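PDB 5JBL: prohead core protein protease from Enterobacteria phage T4, which acts as a serine protease of the prohead inner core, switched on by self-cleavage once the prohead is assembled, and cuts many prohead proteins after L/I-X-E motifs. Local coordinates for residues C[123-127]-C[128-132]; C[137-140]-C[141-144]; C[86-90]-C[91-95]; C[99-102]-C[103-107]. The protein carries 3 engineered substitutions. One frame throughout, in Å; residues are numbered along the deposited sequence.

Contact 1 of 4, residues C[123-127]-C[128-132]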
loop_
_atom_site.group_PDB
_atom_site.type_symbol
_atom_site.label_atom_id
_atom_site.label_comp_id
_atom_site.label_asym_id
_atom_site.label_seq_id
_atom_site.Cartn_x
_atom_site.Cartn_y
_atom_site.Cartn_z
ATOM N N TRP C 123 3.407 -29.443 18.129
ATOM C CA TRP C 123 3.555 -30.638 18.948
ATOM C C TRP C 123 3.468 -30.238 20.412
ATOM O O TRP C 123 3.598 -29.061 20.757
ATOM C CB TRP C 123 4.869 -31.374 18.632
ATOM C CG TRP C 123 6.136 -30.583 18.900
ATOM C CD1 TRP C 123 6.929 -30.663 20.008
ATOM C CD2 TRP C 123 6.763 -29.627 18.029
ATOM N NE1 TRP C 123 7.997 -29.804 19.890
ATOM C CE2 TRP C 123 7.919 -29.156 18.688
ATOM C CE3 TRP C 123 6.457 -29.122 16.762
ATOM C CZ2 TRP C 123 8.769 -28.207 18.123
ATOM C CZ3 TRP C 123 7.293 -28.164 16.204
ATOM C CH2 TRP C 123 8.435 -27.714 16.886
ATOM N N TRP C 124 3.199 -31.226 21.263
ATOM C CA TRP C 124 3.063 -31.010 22.700
ATOM C C TRP C 124 4.365 -31.335 23.432
ATOM O O TRP C 124 5.087 -32.264 23.070
ATOM C CB TRP C 124 1.923 -31.854 23.283
ATOM C CG TRP C 124 0.531 -31.330 22.997
ATOM C CD1 TRP C 124 -0.245 -31.621 21.911
ATOM C CD2 TRP C 124 -0.255 -30.442 23.822
ATOM N NE1 TRP C 124 -1.462 -30.970 22.001
ATOM C CE2 TRP C 124 -1.492 -30.239 23.160
ATOM C CE3 TRP C 124 -0.028 -29.791 25.039
ATOM C CZ2 TRP C 124 -2.494 -29.421 23.678
ATOM C CZ3 TRP C 124 -1.034 -28.984 25.561
ATOM C CH2 TRP C 124 -2.252 -28.805 24.880
ATOM N N LYS C 125 4.660 -30.557 24.465
ATOM C CA LYS C 125 5.765 -30.848 25.376
ATOM C C LYS C 125 5.252 -30.501 26.774
ATOM O O LYS C 125 5.258 -29.331 27.169
ATOM C CB LYS C 125 7.015 -30.057 25.004
ATOM C CG LYS C 125 8.115 -30.045 26.059
ATOM C CD LYS C 125 9.071 -31.208 25.901
ATOM C CE LYS C 125 9.934 -31.047 24.658
ATOM N NZ LYS C 125 10.926 -32.148 24.542
ATOM N N GLY C 126 4.782 -31.510 27.502
ATOM C CA GLY C 126 4.113 -31.236 28.770
ATOM C C GLY C 126 2.804 -30.499 28.534
ATOM O O GLY C 126 1.954 -30.931 27.742
ATOM N N ASN C 127 2.640 -29.357 29.202
ATOM C CA ASN C 127 1.436 -28.550 29.060
ATOM C C ASN C 127 1.576 -27.457 28.013
ATOM O O ASN C 127 0.664 -26.629 27.879
ATOM C CB ASN C 127 1.058 -27.929 30.411
ATOM C CG ASN C 127 0.545 -28.963 31.400
ATOM O OD1 ASN C 127 -0.091 -29.941 31.010
ATOM N ND2 ASN C 127 0.851 -28.773 32.679
ATOM N N ASP C 128 2.668 -27.453 27.250
ATOM C CA ASP C 128 2.939 -26.408 26.274
ATOM C C ASP C 128 2.809 -26.948 24.860
ATOM O O ASP C 128 3.270 -28.053 24.566
ATOM C CB ASP C 128 4.338 -25.828 26.472
ATOM C CG ASP C 128 4.460 -25.068 27.774
ATOM O OD1 ASP C 128 3.443 -24.492 28.221
ATOM O OD2 ASP C 128 5.559 -25.051 28.357
ATOM N N VAL C 129 2.214 -26.147 23.980
ATOM C CA VAL C 129 2.112 -26.478 22.565
ATOM C C VAL C 129 3.268 -25.775 21.868
ATOM O O VAL C 129 3.345 -24.545 21.872
ATOM C CB VAL C 129 0.759 -26.049 21.981
ATOM C CG1 VAL C 129 0.608 -26.583 20.568
ATOM C CG2 VAL C 129 -0.373 -26.534 22.873
ATOM N N TYR C 130 4.195 -26.544 21.300
ATOM C CA TYR C 130 5.267 -25.958 20.511
ATOM C C TYR C 130 4.885 -25.960 19.038
ATOM O O TYR C 130 4.030 -26.726 18.599
ATOM C CB TYR C 130 6.576 -26.732 20.706
ATOM C CG TYR C 130 7.300 -26.374 21.983
ATOM C CD1 TYR C 130 6.832 -26.819 23.217
ATOM C CD2 TYR C 130 8.428 -25.558 21.964
ATOM C CE1 TYR C 130 7.487 -26.488 24.397
ATOM C CE2 TYR C 130 9.082 -25.215 23.133
ATOM C CZ TYR C 130 8.608 -25.689 24.348
ATOM O OH TYR C 130 9.258 -25.353 25.512
ATOM N N GLY C 131 5.533 -25.096 18.265
ATOM C CA GLY C 131 5.309 -25.192 16.837
ATOM C C GLY C 131 6.440 -24.547 16.073
ATOM O O GLY C 131 7.316 -23.887 16.635
ATOM N N ARG C 132 6.401 -24.738 14.766
ATOM C CA ARG C 132 7.361 -24.111 13.873
ATOM C C ARG C 132 6.581 -23.367 12.803
ATOM O O ARG C 132 5.685 -23.939 12.175
ATOM C CB ARG C 132 8.306 -25.154 13.253
ATOM C CG ARG C 132 9.451 -24.533 12.476
ATOM C CD ARG C 132 10.406 -25.584 11.922
ATOM N NE ARG C 132 9.867 -26.191 10.716
ATOM C CZ ARG C 132 9.308 -27.396 10.671
ATOM N NH1 ARG C 132 9.217 -28.135 11.773
ATOM N NH2 ARG C 132 8.841 -27.865 9.521
#
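Trp123 and Tyr130 pair across a tight antiparallel beta hairpin, and two backbone hydrogen bonds join them. Trp123 N gives to Tyr130 O at 2.8 Å, and Tyr130 N gives to Trp123 O at 2.6 Å. Lys125 and Asp128 form the next hydrogen-bonded pair and close the hairpin. Here Lys125 N reaches Asp128 O at 2.9 Å, while the longer return bond from Asp128 N meets Lys125 O from above its carbonyl plane. The chain reverses in a type II' turn from Lys125 to Asp128. Gly126 takes its second position with a positive phi of 67°.

Each face of the hairpin carries an aromatic contact. On the face of Trp123, Lys125 and Tyr130, the indole folds over the neighbouring strand. Its CG sits between the backbone N and the carbonyl carbon (chi1 62°). Tyr130 CB then lies over the five-membered ring, 3.7 Å from its centroid, a CH-pi contact. The two aromatic rings are near parallel, with planes 20° apart, but slid so far that they barely overlap. Trp123 CZ3 goes on to touch Gly131 CA. Lys125 CB packs obliquely against the tyrosine ring at CE1, 3.7 Å away. On the other face, Val129 CG2 stands over the six-membered ring of Trp124, 3.5 Å from its centroid.

The hairpin joins strands 115-125 and 128-135. Strand 53-65 runs along the far side of 128-135, and Asp128 OD1 accepts from Gln65 NE2 there. Trp124 packs on Leu81, Glu82 and Val85 of helix 78-93, which lies against the Trp124 and Val129 side of the hairpin.

Contact 2 of 4, residues C[137-140]-C[141-144]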
loop_
_atom_site.group_PDB
_atom_site.type_symbol
_atom_site.label_atom_id
_atom_site.label_comp_id
_atom_site.label_asym_id
_atom_site.label_seq_id
_atom_site.Cartn_x
_atom_site.Cartn_y
_atom_site.Cartn_z
ATOM N N GLU C 137 8.027 -14.800 2.693
ATOM C CA GLU C 137 8.882 -13.768 2.123
ATOM C C GLU C 137 8.638 -13.628 0.628
ATOM O O GLU C 137 8.221 -14.583 -0.037
ATOM C CB GLU C 137 10.351 -14.064 2.383
ATOM C CG GLU C 137 10.719 -13.965 3.862
ATOM C CD GLU C 137 12.215 -13.939 4.049
ATOM O OE1 GLU C 137 12.813 -12.871 3.759
ATOM O OE2 GLU C 137 12.795 -14.984 4.425
ATOM N N GLY C 138 8.933 -12.436 0.104
ATOM C CA GLY C 138 8.751 -12.129 -1.302
ATOM C C GLY C 138 7.389 -11.584 -1.670
ATOM O O GLY C 138 7.089 -11.460 -2.862
ATOM N N ASP C 139 6.555 -11.248 -0.692
ATOM C CA ASP C 139 5.180 -10.864 -0.968
ATOM C C ASP C 139 4.980 -9.365 -1.086
ATOM O O ASP C 139 3.873 -8.939 -1.421
ATOM C CB ASP C 139 4.247 -11.414 0.125
ATOM C CG ASP C 139 4.508 -10.801 1.493
ATOM O OD1 ASP C 139 5.563 -10.161 1.690
ATOM O OD2 ASP C 139 3.639 -10.955 2.387
ATOM N N HIS C 140 6.019 -8.564 -0.819
ATOM C CA HIS C 140 5.903 -7.110 -0.733
ATOM C C HIS C 140 4.758 -6.699 0.182
ATOM O O HIS C 140 4.118 -5.673 -0.033
ATOM C CB HIS C 140 5.757 -6.471 -2.119
ATOM C CG HIS C 140 6.924 -6.733 -3.022
ATOM N ND1 HIS C 140 8.081 -5.985 -2.977
ATOM C CD2 HIS C 140 7.124 -7.675 -3.975
ATOM C CE1 HIS C 140 8.939 -6.445 -3.870
ATOM N NE2 HIS C 140 8.383 -7.470 -4.489
ATOM N N GLY C 141 4.515 -7.483 1.230
ATOM C CA GLY C 141 3.435 -7.209 2.139
ATOM C C GLY C 141 3.828 -7.550 3.560
ATOM O O GLY C 141 4.981 -7.368 3.976
ATOM N N PRO C 142 2.867 -8.061 4.332
ATOM C CA PRO C 142 3.134 -8.342 5.750
ATOM C C PRO C 142 4.212 -9.375 5.988
ATOM O O PRO C 142 4.884 -9.314 7.022
ATOM C CB PRO C 142 1.775 -8.840 6.268
ATOM C CG PRO C 142 0.775 -8.193 5.326
ATOM C CD PRO C 142 1.442 -8.207 3.985
ATOM N N GLY C 143 4.382 -10.354 5.102
ATOM C CA GLY C 143 5.456 -11.308 5.331
ATOM C C GLY C 143 6.826 -10.650 5.270
ATOM O O GLY C 143 7.681 -10.861 6.139
ATOM N N ASP C 144 7.063 -9.861 4.218
ATOM C CA ASP C 144 8.321 -9.128 4.102
ATOM C C ASP C 144 8.489 -8.129 5.227
ATOM O O ASP C 144 9.617 -7.880 5.661
ATOM C CB ASP C 144 8.395 -8.397 2.756
ATOM C CG ASP C 144 8.874 -9.286 1.631
ATOM O OD1 ASP C 144 9.527 -10.332 1.918
ATOM O OD2 ASP C 144 8.628 -8.922 0.450
HETATM O O HOH W 1 12.122 -10.563 2.391
#
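Asp139 and Asp144 each turn a carboxylate onto the backbone of the other's segment. Asp139 holds the start of helix 142-151. Its OD1 accepts from Gly141 N at 2.9 Å and from Asp144 N at 3.0 Å. These two donors come from opposite faces of the carboxylate plane. Its OD2 takes Gly143 N at 2.9 Å through the syn lone pair. Three amides at the helix start are thus bound by one side chain. A chi1 of 65° turns the Asp139 carboxylate toward these amides.

Asp144, in the first turn of the helix, binds the other way. Its OD1 accepts from Gly138 N at 2.8 Å, and its OD2 meets His140 N at 2.9 Å from above the carboxylate plane. The two acids come close, with Asp139 OD1 3.5 Å from Asp144 OD2. The amide donors, and Lys145 of a second subunit in a salt bridge with Asp139 OD2, probably offset this repulsion.

Further out, a water bridges Asp144 OD1 and Glu137 OE1, 2.8 Å from Glu137 OE1. Glu137 OE1 also pairs with Arg151 at the far end of the same helix. His140 meets His140 of two neighbouring subunits edge-to-face. The segments lie in the homomultimerization region of the pentamer. They form the turn by which the chain passes from strand 128-135 into helix 142-151, with Gly141 at the N-cap position.

Contact 3 of 4, residues C[86-90]-C[91-95]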
loop_
_atom_site.group_PDB
_atom_site.type_symbol
_atom_site.label_atom_id
_atom_site.label_comp_id
_atom_site.label_asym_id
_atom_site.label_seq_id
_atom_site.Cartn_x
_atom_site.Cartn_y
_atom_site.Cartn_z
ATOM N N LYS C 86 -5.600 -30.737 18.057
ATOM C CA LYS C 86 -5.710 -31.865 17.131
ATOM C C LYS C 86 -6.567 -31.505 15.922
ATOM O O LYS C 86 -6.197 -31.783 14.779
ATOM C CB LYS C 86 -6.296 -33.078 17.856
ATOM C CG LYS C 86 -6.572 -34.276 16.955
ATOM C CD LYS C 86 -6.524 -35.580 17.745
ATOM C CE LYS C 86 -5.120 -35.872 18.266
ATOM N NZ LYS C 86 -5.073 -37.135 19.053
ATOM N N ASP C 87 -7.715 -30.868 16.155
ATOM C CA ASP C 87 -8.579 -30.491 15.044
ATOM C C ASP C 87 -7.916 -29.446 14.160
ATOM O O ASP C 87 -8.042 -29.490 12.933
ATOM C CB ASP C 87 -9.913 -29.969 15.579
ATOM C CG ASP C 87 -10.805 -31.083 16.129
ATOM O OD1 ASP C 87 -10.544 -32.273 15.823
ATOM O OD2 ASP C 87 -11.770 -30.762 16.867
ATOM N N TYR C 88 -7.207 -28.497 14.768
ATOM C CA TYR C 88 -6.525 -27.473 13.994
ATOM C C TYR C 88 -5.390 -28.071 13.168
ATOM O O TYR C 88 -5.171 -27.665 12.015
ATOM C CB TYR C 88 -6.019 -26.388 14.945
ATOM C CG TYR C 88 -5.239 -25.282 14.284
ATOM C CD1 TYR C 88 -3.849 -25.312 14.261
ATOM C CD2 TYR C 88 -5.886 -24.214 13.679
ATOM C CE1 TYR C 88 -3.118 -24.294 13.651
ATOM C CE2 TYR C 88 -5.167 -23.200 13.081
ATOM C CZ TYR C 88 -3.776 -23.244 13.076
ATOM O OH TYR C 88 -3.047 -22.209 12.497
ATOM N N ILE C 89 -4.653 -29.034 13.738
ATOM C CA ILE C 89 -3.620 -29.730 12.967
ATOM C C ILE C 89 -4.244 -30.449 11.781
ATOM O O ILE C 89 -3.746 -30.371 10.653
ATOM C CB ILE C 89 -2.828 -30.706 13.859
ATOM C CG1 ILE C 89 -1.934 -29.940 14.848
ATOM C CG2 ILE C 89 -1.989 -31.656 13.002
ATOM C CD1 ILE C 89 -1.320 -30.819 15.964
ATOM N N ASN C 90 -5.358 -31.148 12.008
ATOM C CA ASN C 90 -5.981 -31.887 10.911
ATOM C C ASN C 90 -6.622 -30.961 9.884
ATOM O O ASN C 90 -6.584 -31.243 8.679
ATOM C CB ASN C 90 -7.016 -32.862 11.455
ATOM C CG ASN C 90 -6.384 -34.052 12.132
ATOM O OD1 ASN C 90 -5.262 -34.436 11.798
ATOM N ND2 ASN C 90 -7.097 -34.645 13.084
ATOM N N GLU C 91 -7.250 -29.881 10.340
ATOM C CA GLU C 91 -8.001 -29.021 9.439
ATOM C C GLU C 91 -7.131 -27.979 8.743
ATOM O O GLU C 91 -7.431 -27.592 7.609
ATOM C CB GLU C 91 -9.117 -28.327 10.218
ATOM C CG GLU C 91 -10.268 -29.261 10.583
ATOM C CD GLU C 91 -11.160 -28.699 11.684
ATOM O OE1 GLU C 91 -11.677 -29.497 12.498
ATOM O OE2 GLU C 91 -11.340 -27.463 11.740
ATOM N N GLN C 92 -6.060 -27.513 9.376
ATOM C CA GLN C 92 -5.313 -26.400 8.796
ATOM C C GLN C 92 -3.839 -26.700 8.580
ATOM O O GLN C 92 -3.306 -26.406 7.498
ATOM C CB GLN C 92 -5.467 -25.153 9.669
ATOM C CG GLN C 92 -6.877 -24.584 9.689
ATOM C CD GLN C 92 -6.895 -23.113 10.065
ATOM O OE1 GLN C 92 -6.022 -22.342 9.644
ATOM N NE2 GLN C 92 -7.883 -22.713 10.870
ATOM N N VAL C 93 -3.147 -27.263 9.570
ATOM C CA VAL C 93 -1.700 -27.439 9.431
ATOM C C VAL C 93 -1.387 -28.451 8.336
ATOM O O VAL C 93 -0.657 -28.149 7.384
ATOM C CB VAL C 93 -1.074 -27.852 10.774
ATOM C CG1 VAL C 93 0.435 -28.060 10.607
ATOM C CG2 VAL C 93 -1.369 -26.789 11.845
ATOM N N LEU C 94 -1.961 -29.660 8.433
ATOM C CA LEU C 94 -1.664 -30.713 7.468
ATOM C C LEU C 94 -2.244 -30.428 6.084
ATOM O O LEU C 94 -1.787 -31.018 5.094
ATOM C CB LEU C 94 -2.181 -32.058 8.003
ATOM C CG LEU C 94 -1.447 -32.494 9.277
ATOM C CD1 LEU C 94 -1.950 -33.847 9.817
ATOM C CD2 LEU C 94 0.072 -32.511 9.027
ATOM N N THR C 95 -3.259 -29.574 5.989
ATOM C CA THR C 95 -3.823 -29.191 4.696
ATOM C C THR C 95 -3.128 -27.977 4.092
ATOM O O THR C 95 -3.538 -27.518 3.013
ATOM C CB THR C 95 -5.320 -28.904 4.842
ATOM O OG1 THR C 95 -5.498 -27.814 5.753
ATOM C CG2 THR C 95 -6.052 -30.135 5.398
HETATM O O HOH W 2 -4.433 -20.537 10.832
#
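The Tyr88 ring meets Gln92 and Val93 about one turn on in helix 78-93. Gln92 CB stands over one face, 4.2 Å from the ring centroid, as a CH-pi contact. The amide crosses obliquely, its plane 53° from the ring, and Gln92 CD comes within 3.5 Å of Tyr88 CE2. Val93 crosses at about a right angle and brings CG2 to 3.5 Å from Tyr88 CE1. With CG anti to the backbone N (chi1 178°), the ring reaches along the helix to both residues.

Glu91 folds back over the preceding turn. Its CB is 3.1 Å from Asp87 O, the carbonyl that accepts its own N-H. The carboxylate lies beside that of Asp87, both pointing the same way. The charges stay apart, with Glu91 OE1 4.5 Å from Asp87 OD1.

Asn90 adds a smaller contact through OD1, which lies alongside Leu94 CD1.

The backbone widens here into a pi-type turn. Tyr88 O accepts from both Gln92 N and Val93 N, and Leu94 N bonds to Ile89 O at 2.9 Å. A water bridges Tyr88 OH and Gln92 OE1. Tyr88 OH also bonds to Gly185 N, and Gln92 NE2 to Thr183 O. The polar ends of these two buried side chains are therefore satisfied by strand 181-189 and water, while the acids Asp87 and Glu91 probably repel each other mildly.

Contact 4 of 4, residues C[99-102]-C[103-107]. Engineered in segment 103-107: Ala104 (natural residue His).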
loop_
_atom_site.group_PDB
_atom_site.type_symbol
_atom_site.label_atom_id
_atom_site.label_comp_id
_atom_site.label_asym_id
_atom_site.label_seq_id
_atom_site.Cartn_x
_atom_site.Cartn_y
_atom_site.Cartn_z
ATOM N N LEU C 99 -2.266 -20.334 7.976
ATOM C CA LEU C 99 -1.713 -18.995 7.871
ATOM C C LEU C 99 -1.939 -18.193 9.149
ATOM O O LEU C 99 -2.870 -18.437 9.925
ATOM C CB LEU C 99 -2.348 -18.254 6.689
ATOM C CG LEU C 99 -2.213 -18.975 5.349
ATOM C CD1 LEU C 99 -2.908 -18.222 4.211
ATOM C CD2 LEU C 99 -0.729 -19.167 5.034
ATOM N N GLY C 100 -1.064 -17.203 9.360
ATOM C CA GLY C 100 -1.276 -16.224 10.401
ATOM C C GLY C 100 -0.842 -14.859 9.910
ATOM O O GLY C 100 -0.169 -14.748 8.897
ATOM N N GLU C 101 -1.218 -13.827 10.670
ATOM C CA GLU C 101 -1.066 -12.446 10.244
ATOM C C GLU C 101 -0.074 -11.719 11.140
ATOM O O GLU C 101 0.419 -12.255 12.128
ATOM C CB GLU C 101 -2.421 -11.734 10.248
ATOM C CG GLU C 101 -3.474 -12.445 9.384
ATOM C CD GLU C 101 -4.833 -11.730 9.329
ATOM O OE1 GLU C 101 -4.890 -10.488 9.474
ATOM O OE2 GLU C 101 -5.863 -12.418 9.134
ATOM N N LEU C 102 0.216 -10.480 10.774
ATOM C CA LEU C 102 0.987 -9.569 11.607
ATOM C C LEU C 102 -0.021 -8.615 12.238
ATOM O O LEU C 102 -0.739 -7.925 11.512
ATOM C CB LEU C 102 2.028 -8.818 10.773
ATOM C CG LEU C 102 2.892 -7.740 11.448
ATOM C CD1 LEU C 102 3.624 -8.331 12.637
ATOM C CD2 LEU C 102 3.897 -7.194 10.441
ATOM N N ASN C 103 -0.096 -8.626 13.581
ATOM C CA ASN C 103 -1.190 -8.086 14.402
ATOM C C ASN C 103 -2.356 -9.060 14.429
ATOM O O ASN C 103 -2.705 -9.636 13.393
ATOM C CB ASN C 103 -1.690 -6.725 13.898
ATOM C CG ASN C 103 -0.649 -5.646 14.025
ATOM O OD1 ASN C 103 0.124 -5.635 14.981
ATOM N ND2 ASN C 103 -0.612 -4.735 13.054
ATOM N N ALA C 104 -2.980 -9.238 15.598
ATOM C CA ALA C 104 -4.129 -10.124 15.703
ATOM C C ALA C 104 -5.392 -9.292 15.511
ATOM O O ALA C 104 -5.749 -8.509 16.400
ATOM C CB ALA C 104 -4.146 -10.838 17.047
ATOM N N PRO C 105 -6.093 -9.430 14.394
ATOM C CA PRO C 105 -7.274 -8.606 14.140
ATOM C C PRO C 105 -8.495 -9.180 14.839
ATOM O O PRO C 105 -8.506 -10.359 15.234
ATOM C CB PRO C 105 -7.413 -8.685 12.614
ATOM C CG PRO C 105 -6.925 -10.069 12.291
ATOM C CD PRO C 105 -5.789 -10.338 13.271
ATOM N N PRO C 106 -9.553 -8.380 15.018
ATOM C CA PRO C 106 -10.748 -8.882 15.715
ATOM C C PRO C 106 -11.653 -9.723 14.819
ATOM O O PRO C 106 -12.816 -9.408 14.582
ATOM C CB PRO C 106 -11.418 -7.584 16.180
ATOM C CG PRO C 106 -11.106 -6.620 15.074
ATOM C CD PRO C 106 -9.710 -6.970 14.606
ATOM N N ARG C 107 -11.097 -10.785 14.254
ATOM C CA ARG C 107 -11.898 -11.698 13.455
ATOM C C ARG C 107 -11.315 -13.086 13.641
ATOM O O ARG C 107 -10.166 -13.238 14.061
ATOM C CB ARG C 107 -11.986 -11.272 11.984
ATOM C CG ARG C 107 -10.718 -10.768 11.394
ATOM C CD ARG C 107 -10.908 -10.239 9.958
ATOM N NE ARG C 107 -9.704 -9.505 9.574
ATOM C CZ ARG C 107 -8.542 -10.084 9.294
ATOM N NH1 ARG C 107 -8.437 -11.413 9.348
ATOM N NH2 ARG C 107 -7.479 -9.337 8.986
#
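Glu101 and Arg107 face each other in an end-on, two-pronged salt bridge. Arg107 NH1 gives to Glu101 OE2 at 2.8 Å, nearly straight at 165° and close to the guanidinium plane. Arg107 NH2 gives to Glu101 OE1 at 2.9 Å and is more bent. Both carboxylate oxygens use their syn lone pairs. The side chains meet at about a right angle, yet their flat ends are nearly coplanar, with planes 23° apart. A chi1 of 41° starts the Arg107 chain back toward Glu101, and it then runs extended from CG to NE.

Pro105 crosses Glu101 obliquely. Its CG lies 3.5 Å from Glu101 OE1 and also rests over the centre of one guanidinium face, 3.3 Å above the plane. The proline thus covers one face of the guanidinium beside the bridge. Between Pro105 and Arg107 the chain bends at Pro106, the centre of an inverse gamma turn.

Ala104, on the same loop, is engineered; the natural residue is the active-site histidine. Ala104 packs on Ala159, the other active-site position, also changed in this structure. Asn103 ND2 bonds to Asp111 OD1 of a third subunit.

Glu101 OE2 also pairs with Arg161 and accepts from Asp111 N of its own chain. One buried carboxylate is thus gripped by two arginines and an amide, which probably favours its charged form. The bridge spans the bend 102-106, which carries the active-site position.

All four contacts are local and follow one another along the chain in the order 3, 4, 1, 2. Contact 4 holds the active-site position Ala104, and its Pro105 side chain is about 8 Å from that of Ala159. Contact 3 is a little further, with Tyr88 about 11 Å from Ala159 between side chains. Contacts 1 and 4 reach the same sheet on opposite sides of the chain's centre, their centres about 21 Å apart. Contacts 1 and 3 come within about 5 Å at their nearest atoms without touching. Contact 2 touches contact 4, where Pro142 O lies 4.1 Å from Leu102 CD2. Both also meet the third subunit, so the catalytic loop lies close to the pentamer interface.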